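VP24 (White spot syndrome virus, PDB 5HLJ) serves as a major structural protein of the viral envelope, and probably sits in the membrane through a transmembrane helix. Local coordinates at the interface of chains A and B. Coordinates in Å, arbitrary orientation; residue numbers count along the deposited sequence, not the author numbering. Chains: chain A/B, VP24.

The interface of chains A and B. Residues chain A 127, 129, 152; chain B 125, 127.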
# COMPACT_ATOMS: atom_id res chain seq x y z
N LYS A 127 -12.68 3.30 -11.06
CA LYS A 127 -12.01 2.18 -10.39
C LYS A 127 -10.99 1.52 -11.32
O LYS A 127 -11.14 1.57 -12.54
CB LYS A 127 -13.01 1.13 -9.90
CG LYS A 127 -13.85 1.59 -8.72
CD LYS A 127 -14.72 0.45 -8.19
CE LYS A 127 -15.90 0.12 -9.12
NZ LYS A 127 -16.95 1.19 -9.09
N VAL A 129 -7.58 -1.72 -11.62
CA VAL A 129 -6.71 -2.75 -11.08
C VAL A 129 -5.28 -2.38 -11.47
O VAL A 129 -4.98 -2.07 -12.63
CB VAL A 129 -7.08 -4.15 -11.61
CG1 VAL A 129 -6.12 -5.21 -11.09
CG2 VAL A 129 -8.49 -4.50 -11.19
N ASP A 152 -12.08 1.16 -15.24
CA ASP A 152 -13.46 0.88 -15.66
C ASP A 152 -13.85 1.76 -16.85
O ASP A 152 -14.43 1.27 -17.83
CB ASP A 152 -14.44 1.13 -14.50
CG ASP A 152 -14.52 -0.04 -13.53
OD1 ASP A 152 -13.77 -1.02 -13.70
OD2 ASP A 152 -15.32 0.03 -12.57
N ALA B 125 -7.87 -8.14 -14.78
CA ALA B 125 -8.47 -6.92 -14.24
C ALA B 125 -9.69 -7.26 -13.42
O ALA B 125 -10.60 -6.45 -13.27
CB ALA B 125 -8.86 -5.95 -15.37
N LYS B 127 -11.56 -7.16 -10.45
CA LYS B 127 -11.47 -6.26 -9.29
C LYS B 127 -11.76 -7.01 -7.99
O LYS B 127 -12.48 -8.00 -8.00
CB LYS B 127 -12.41 -5.06 -9.42
CG LYS B 127 -11.99 -4.06 -10.49
CD LYS B 127 -12.90 -2.83 -10.46
CE LYS B 127 -14.30 -3.11 -11.03
NZ LYS B 127 -14.27 -3.29 -12.52
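Two bends near the end of B:Lys127, at chi3 (-73°) and chi4 (-71°), turn its ammonium group towards the carboxylate of A:Asp152, whose CG lies anti to the carbonyl carbon and beside the backbone N (chi1 -81°). The pair joins two copies of VP24, a member of the white spot syndrome virus structural envelope protein family. The deposited assembly holds three copies, although the structure alone does not prove that this contact forms in the virion.

NZ of B:Lys127 donates a hydrogen bond to OD1 of A:Asp152 at 2.6 Å, a salt bridge as well. The ammonium meets the oxygen on its syn side, slightly out of the carboxylate plane, and the two side chains approach from opposite directions. Aspartate suits this spot because its short chain places a charge just past the end of strand 141-151, whereas lysine has the reach to cross from the other subunit. Within chain A, N of A:Asp152 lies 2.9 Å from O of A:Lys127, which places the two loop residues next to each other on the chain A side.

Behind its charged end, B:Lys127 uses its methylenes as an apolar surface. Its CG packs 3.6 Å from CG2 of A:Val129, in strand 128-131. CG2 of A:Val129 also lies 3.6 Å from the backbone carbonyl O of B:Ala125 and touches its CA. A branched valine offers a compact methyl to both partners, while the small alanine side chain probably allows the backbone of chain B to come close.

Though A:Lys127 has the same torsions as B:Lys127, it plays a different part, which shows the local asymmetry. The two lysine side chains cross at about a right angle, with CB of A:Lys127 4.0 Å from CD of B:Lys127. NZ of A:Lys127 and NZ of B:Lys127 stay 6.3 Å apart. The carboxylate of A:Asp152 lies between the two ammonium groups, bonded to that of B:Lys127, and may offset the positive charge of both.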